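Long-range contacts in KLLA0E08119p (Kluyveromyces lactis, PDB 3VA7), which probably carboxylates urea with ATP and hydrogencarbonate by way of its biotin cofactor, being the urea carboxylase part of a longer enzyme that probably also hydrolyses the urea-1-carboxylate formed: residues Y863-L868 / R888-E893; L834-T839 / V850-L855. All coordinates share one frame; numbering follows the deposited sequence.

Along the chain the contacts come in series: contact 2 is complete before contact 1 begins. After strand 824-828 the chain runs through 834-839 into strand 838-842, turns, and comes back along strand 847-852, so contact 2 closes a beta hairpin at its open end. The chain then enters helix 859-875, crosses to strand 880-885 and reaches strand 889-894, where contact 1 packs the helix on the sheet. Neither nests within the other, yet they share that sheet: strands 847-852 and 889-894 are neighbours, joined by backbone hydrogen bonds Arg888 to Tyr852 and Val890 to Val850. Together they tie hairpin, helix and the last strands into one layered unit of the carboxyltransferase region.

Contact 1 (Y863-L868 / R888-E893); sequences YRINRL and RSVLIE
Ile865 reaches from the helix to the start of the strand and meets it with both branches. Its CD1 lies 3.4 Å from Ser889 O and also touches the backbone carbonyl carbon of Arg888, so this methyl covers the peptide backbone where the strand begins. The other branch, CG2, rests 3.8 Å from Val890 CB. Chi1 of -65° makes this division possible, since it sets CG2 anti to the backbone N and leaves CG1 beside that nitrogen to carry CD1 toward Ser889. The side chains of Ile865 and Val890 run antiparallel alongside one another. One turn further along the helix, Leu868 comes in at a slant, its CD2 methyl 4.0 Å from Val890 CG1. Val890 therefore receives the helix on two of its carbons, and no hydrogen bond crosses between the segments; the contact is apolar and buried.

Polar side chains lead out of this layer: Arg864 forms a salt bridge with Glu912, and Arg888 NE donates to Tyr852 O of the adjoining strand. On its other edge the strand is held by backbone hydrogen bonding between Leu891 and Ser884.

The helix axis passes 8.8 Å from that of the strand at an angle of 25°, nearly aligned with it: ordinary helix-on-sheet packing in a carboxyltransferase domain. Met883 of strand 880-885 adjoins Val890 and Ile892, Tyr852 of strand 847-852 touches Leu868, and helix 901-912 lies against the same side through Leu904 and Leu908, which meet Ile892.

Contact 2 (L834-T839 / V850-L855); sequences LSPKVT and VEYGEL
Val838 and Tyr852 form an antiparallel non-hydrogen-bonded pair and Thr839 and Glu851 the hydrogen-bonded pair next to it, where Glu851 N gives Thr839 O a 2.7 Å bond and Thr839 N donates to Glu851 O, while beyond the strand ends Gly853 N continues the ladder with a nearly straight 2.9 Å bond to Lys837 O (170° at the hydrogen). On the face holding Val838, CG2 sits at the edge of the Tyr852 ring, 3.7 Å from CE1, the two side chains running alongside each other. Val838 CG1, anti to the backbone N at chi1 -171°, is left to meet Val850 CG1 at 3.7 Å. Pro836 slants across the tyrosine, with CG 4.1 Å from Tyr852 CD1, and lays its CB on Gly853 CA. These are the open ends of the beta hairpin 838-842/847-852, within an antiparallel sheet on which helix 859-875 packs, Ile861 touching Tyr852; Tyr852 OH is hydrogen-bonded to Glu912. On the Thr839 side, a water donates to Glu851 O and Gly853 O; its link to Thr839 OG1 is modelled too short and is doubtful. Glu851 sends its carboxylate to a salt bridge with Arg841. The Lys837 chain crosses that of Glu854 at about a right angle, its CD 3.5 Å from Glu854 OE2, while Lys837 NZ stays 4.4 Å from the same oxygen, too far for a salt bridge.

Contact 1 (Y863-L868 / R888-E893)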
loop_
_atom_site.group_PDB
_atom_site.type_symbol
_atom_site.label_atom_id
_atom_site.label_comp_id
_atom_site.label_asym_id
_atom_site.label_seq_id
_atom_site.Cartn_x
_atom_site.Cartn_y
_atom_site.Cartn_z
ATOM N N TYR A 863 -15.940 24.315 -16.850
ATOM C CA TYR A 863 -15.542 24.023 -18.209
ATOM C C TYR A 863 -14.394 24.959 -18.614
ATOM O O TYR A 863 -13.433 24.540 -19.290
ATOM C CB TYR A 863 -16.690 24.086 -19.182
ATOM C CG TYR A 863 -16.263 23.533 -20.502
ATOM C CD1 TYR A 863 -15.788 22.226 -20.605
ATOM C CD2 TYR A 863 -16.258 24.344 -21.653
ATOM C CE1 TYR A 863 -15.356 21.729 -21.823
ATOM C CE2 TYR A 863 -15.835 23.846 -22.897
ATOM C CZ TYR A 863 -15.387 22.554 -22.968
ATOM O OH TYR A 863 -14.959 22.060 -24.197
ATOM N N ARG A 864 -14.446 26.177 -18.099
ATOM C CA ARG A 864 -13.475 27.186 -18.429
ATOM C C ARG A 864 -12.079 26.805 -17.954
ATOM O O ARG A 864 -11.068 27.061 -18.672
ATOM C CB ARG A 864 -13.904 28.548 -17.864
ATOM C CG ARG A 864 -12.877 29.648 -18.013
ATOM C CD ARG A 864 -13.549 30.974 -17.837
ATOM N NE ARG A 864 -12.718 31.996 -18.450
ATOM C CZ ARG A 864 -12.916 32.573 -19.650
ATOM N NH1 ARG A 864 -13.985 32.301 -20.413
ATOM N NH2 ARG A 864 -12.008 33.448 -20.087
ATOM N N ILE A 865 -12.020 26.198 -16.758
ATOM C CA ILE A 865 -10.736 25.755 -16.193
ATOM C C ILE A 865 -10.221 24.675 -17.119
ATOM O O ILE A 865 -9.010 24.576 -17.425
ATOM C CB ILE A 865 -10.921 25.181 -14.781
ATOM C CG1 ILE A 865 -11.389 26.297 -13.823
ATOM C CG2 ILE A 865 -9.668 24.378 -14.300
ATOM C CD1 ILE A 865 -12.008 25.705 -12.582
ATOM N N ASN A 866 -11.148 23.874 -17.618
ATOM C CA ASN A 866 -10.717 22.851 -18.506
ATOM C C ASN A 866 -10.094 23.507 -19.782
ATOM O O ASN A 866 -9.110 22.995 -20.347
ATOM C CB ASN A 866 -11.863 21.916 -18.780
ATOM C CG ASN A 866 -11.768 21.316 -20.095
ATOM O OD1 ASN A 866 -11.360 20.169 -20.268
ATOM N ND2 ASN A 866 -12.136 22.098 -21.086
ATOM N N ARG A 867 -10.610 24.668 -20.177
ATOM C CA ARG A 867 -10.201 25.319 -21.433
ATOM C C ARG A 867 -8.843 26.049 -21.204
ATOM O O ARG A 867 -7.963 25.983 -22.043
ATOM C CB ARG A 867 -11.311 26.281 -21.954
ATOM C CG ARG A 867 -12.444 25.711 -22.814
ATOM C CD ARG A 867 -12.375 24.166 -23.039
ATOM N NE ARG A 867 -11.793 23.754 -24.308
ATOM C CZ ARG A 867 -11.294 22.551 -24.599
ATOM N NH1 ARG A 867 -11.259 21.550 -23.704
ATOM N NH2 ARG A 867 -10.789 22.344 -25.831
ATOM N N LEU A 868 -8.680 26.737 -20.070
ATOM C CA LEU A 868 -7.381 27.285 -19.682
ATOM C C LEU A 868 -6.283 26.218 -19.766
ATOM O O LEU A 868 -5.256 26.459 -20.373
ATOM C CB LEU A 868 -7.423 27.937 -18.280
ATOM C CG LEU A 868 -6.100 28.586 -17.888
ATOM C CD1 LEU A 868 -5.751 29.636 -18.932
ATOM C CD2 LEU A 868 -6.114 29.291 -16.515
ATOM N N ARG A 888 -13.458 26.350 -8.658
ATOM C CA ARG A 888 -13.572 27.546 -9.472
ATOM C C ARG A 888 -12.152 28.154 -9.717
ATOM O O ARG A 888 -11.993 29.344 -9.975
ATOM C CB ARG A 888 -14.465 28.545 -8.730
ATOM C CG ARG A 888 -13.872 28.971 -7.416
ATOM C CD ARG A 888 -14.737 29.985 -6.778
ATOM N NE ARG A 888 -14.299 31.363 -6.995
ATOM C CZ ARG A 888 -13.463 32.026 -6.211
ATOM N NH1 ARG A 888 -12.911 31.461 -5.164
ATOM N NH2 ARG A 888 -13.175 33.283 -6.492
ATOM N N SER A 889 -11.133 27.311 -9.616
ATOM C CA SER A 889 -9.774 27.749 -9.628
ATOM C C SER A 889 -8.908 26.646 -10.224
ATOM O O SER A 889 -9.381 25.515 -10.480
ATOM C CB SER A 889 -9.331 28.035 -8.207
ATOM O OG SER A 889 -9.102 26.758 -7.613
ATOM N N VAL A 890 -7.636 26.970 -10.454
ATOM C CA VAL A 890 -6.682 25.946 -10.874
ATOM C C VAL A 890 -5.368 26.392 -10.363
ATOM O O VAL A 890 -5.039 27.595 -10.356
ATOM C CB VAL A 890 -6.610 25.737 -12.457
ATOM C CG1 VAL A 890 -6.449 27.116 -13.205
ATOM C CG2 VAL A 890 -5.479 24.743 -12.866
ATOM N N LEU A 891 -4.592 25.448 -9.897
ATOM C CA LEU A 891 -3.330 25.854 -9.344
ATOM C C LEU A 891 -2.260 25.457 -10.353
ATOM O O LEU A 891 -2.256 24.337 -10.854
ATOM C CB LEU A 891 -3.137 25.199 -7.986
ATOM C CG LEU A 891 -1.797 25.459 -7.347
ATOM C CD1 LEU A 891 -1.748 26.873 -6.772
ATOM C CD2 LEU A 891 -1.511 24.393 -6.329
ATOM N N ILE A 892 -1.372 26.392 -10.643
ATOM C CA ILE A 892 -0.378 26.206 -11.644
ATOM C C ILE A 892 0.992 26.161 -11.015
ATOM O O ILE A 892 1.431 27.161 -10.402
ATOM C CB ILE A 892 -0.454 27.377 -12.602
ATOM C CG1 ILE A 892 -1.655 27.167 -13.497
ATOM C CG2 ILE A 892 0.790 27.433 -13.492
ATOM C CD1 ILE A 892 -2.378 28.318 -13.714
ATOM N N GLU A 893 1.655 25.011 -11.145
ATOM C CA GLU A 893 2.972 24.852 -10.556
ATOM C C GLU A 893 3.991 25.107 -11.614
ATOM O O GLU A 893 3.862 24.584 -12.760
ATOM C CB GLU A 893 3.212 23.467 -9.933
ATOM C CG GLU A 893 4.517 23.381 -9.109
ATOM C CD GLU A 893 4.884 21.957 -8.620
ATOM O OE1 GLU A 893 4.059 21.039 -8.705
ATOM O OE2 GLU A 893 6.033 21.735 -8.162
#

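Contact 2 (L834-T839 / V850-L855)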
loop_
_atom_site.group_PDB
_atom_site.type_symbol
_atom_site.label_atom_id
_atom_site.label_comp_id
_atom_site.label_asym_id
_atom_site.label_seq_id
_atom_site.Cartn_x
_atom_site.Cartn_y
_atom_site.Cartn_z
ATOM N N LEU A 834 -19.844 34.178 -19.581
ATOM C CA LEU A 834 -18.963 33.030 -19.610
ATOM C C LEU A 834 -17.508 33.423 -19.409
ATOM O O LEU A 834 -16.630 32.530 -19.431
ATOM C CB LEU A 834 -19.087 32.241 -20.909
ATOM C CG LEU A 834 -20.447 31.743 -21.347
ATOM C CD1 LEU A 834 -20.384 31.442 -22.807
ATOM C CD2 LEU A 834 -20.886 30.519 -20.570
ATOM N N SER A 835 -17.240 34.721 -19.213
ATOM C CA SER A 835 -15.857 35.173 -19.031
ATOM C C SER A 835 -15.731 36.093 -17.810
ATOM O O SER A 835 -15.711 37.310 -17.872
ATOM C CB SER A 835 -15.232 35.697 -20.336
ATOM O OG SER A 835 -14.982 37.079 -20.291
ATOM N N PRO A 836 -15.682 35.439 -16.651
ATOM C CA PRO A 836 -15.758 36.074 -15.343
ATOM C C PRO A 836 -14.444 36.744 -15.001
ATOM O O PRO A 836 -13.472 36.658 -15.725
ATOM C CB PRO A 836 -15.961 34.897 -14.424
ATOM C CG PRO A 836 -15.136 33.804 -15.137
ATOM C CD PRO A 836 -15.443 33.978 -16.562
ATOM N N LYS A 837 -14.448 37.429 -13.884
ATOM C CA LYS A 837 -13.276 38.018 -13.356
ATOM C C LYS A 837 -12.277 36.915 -12.970
ATOM O O LYS A 837 -12.646 35.768 -12.692
ATOM C CB LYS A 837 -13.683 38.973 -12.222
ATOM C CG LYS A 837 -13.069 38.784 -10.878
ATOM C CD LYS A 837 -14.032 39.325 -9.847
ATOM C CE LYS A 837 -13.445 39.305 -8.479
ATOM N NZ LYS A 837 -12.782 40.604 -8.353
ATOM N N VAL A 838 -11.010 37.284 -13.058
ATOM C CA VAL A 838 -9.934 36.406 -12.818
ATOM C C VAL A 838 -9.067 37.071 -11.795
ATOM O O VAL A 838 -8.743 38.276 -11.911
ATOM C CB VAL A 838 -9.140 36.149 -14.057
ATOM C CG1 VAL A 838 -8.136 35.023 -13.772
ATOM C CG2 VAL A 838 -10.081 35.761 -15.256
ATOM N N THR A 839 -8.742 36.290 -10.758
ATOM C CA THR A 839 -7.862 36.729 -9.692
ATOM C C THR A 839 -6.687 35.780 -9.604
ATOM O O THR A 839 -6.869 34.587 -9.454
ATOM C CB THR A 839 -8.609 36.796 -8.387
ATOM O OG1 THR A 839 -9.832 37.493 -8.640
ATOM C CG2 THR A 839 -7.798 37.540 -7.304
ATOM N N VAL A 850 -4.979 30.525 -9.817
ATOM C CA VAL A 850 -5.912 31.308 -10.679
ATOM C C VAL A 850 -7.335 31.091 -10.170
ATOM O O VAL A 850 -7.835 29.950 -10.151
ATOM C CB VAL A 850 -5.863 30.823 -12.188
ATOM C CG1 VAL A 850 -6.766 31.605 -13.064
ATOM C CG2 VAL A 850 -4.494 30.907 -12.749
ATOM N N GLU A 851 -8.006 32.151 -9.763
ATOM C CA GLU A 851 -9.374 32.020 -9.240
ATOM C C GLU A 851 -10.464 32.677 -10.099
ATOM O O GLU A 851 -10.453 33.874 -10.331
ATOM C CB GLU A 851 -9.445 32.615 -7.834
ATOM C CG GLU A 851 -8.665 31.850 -6.818
ATOM C CD GLU A 851 -8.772 32.533 -5.492
ATOM O OE1 GLU A 851 -9.098 33.742 -5.476
ATOM O OE2 GLU A 851 -8.533 31.871 -4.470
ATOM N N TYR A 852 -11.418 31.900 -10.550
ATOM C CA TYR A 852 -12.529 32.476 -11.305
ATOM C C TYR A 852 -13.744 32.975 -10.502
ATOM O O TYR A 852 -14.167 32.372 -9.505
ATOM C CB TYR A 852 -13.003 31.494 -12.378
ATOM C CG TYR A 852 -11.998 31.269 -13.484
ATOM C CD1 TYR A 852 -11.459 32.353 -14.236
ATOM C CD2 TYR A 852 -11.588 30.010 -13.792
ATOM C CE1 TYR A 852 -10.565 32.128 -15.275
ATOM C CE2 TYR A 852 -10.696 29.789 -14.823
ATOM C CZ TYR A 852 -10.189 30.833 -15.554
ATOM O OH TYR A 852 -9.281 30.529 -16.541
ATOM N N GLY A 853 -14.304 34.073 -10.981
ATOM C CA GLY A 853 -15.605 34.538 -10.586
ATOM C C GLY A 853 -15.552 35.289 -9.292
ATOM O O GLY A 853 -14.471 35.545 -8.773
ATOM N N GLU A 854 -16.734 35.650 -8.799
ATOM C CA GLU A 854 -16.926 35.986 -7.405
ATOM C C GLU A 854 -16.945 34.658 -6.602
ATOM O O GLU A 854 -16.859 33.559 -7.189
ATOM C CB GLU A 854 -18.223 36.807 -7.227
ATOM C CG GLU A 854 -18.316 38.083 -8.122
ATOM C CD GLU A 854 -17.423 39.240 -7.643
ATOM O OE1 GLU A 854 -17.006 39.222 -6.463
ATOM O OE2 GLU A 854 -17.124 40.167 -8.446
ATOM N N LEU A 855 -16.989 34.752 -5.275
ATOM C CA LEU A 855 -16.919 33.540 -4.426
ATOM C C LEU A 855 -18.275 32.769 -4.489
ATOM O O LEU A 855 -19.228 33.005 -3.724
ATOM C CB LEU A 855 -16.409 33.838 -2.995
ATOM C CG LEU A 855 -15.144 34.735 -2.752
ATOM C CD1 LEU A 855 -14.788 34.877 -1.250
ATOM C CD2 LEU A 855 -13.862 34.367 -3.567
HETATM O O HOH W 1 -11.613 35.959 -9.197
#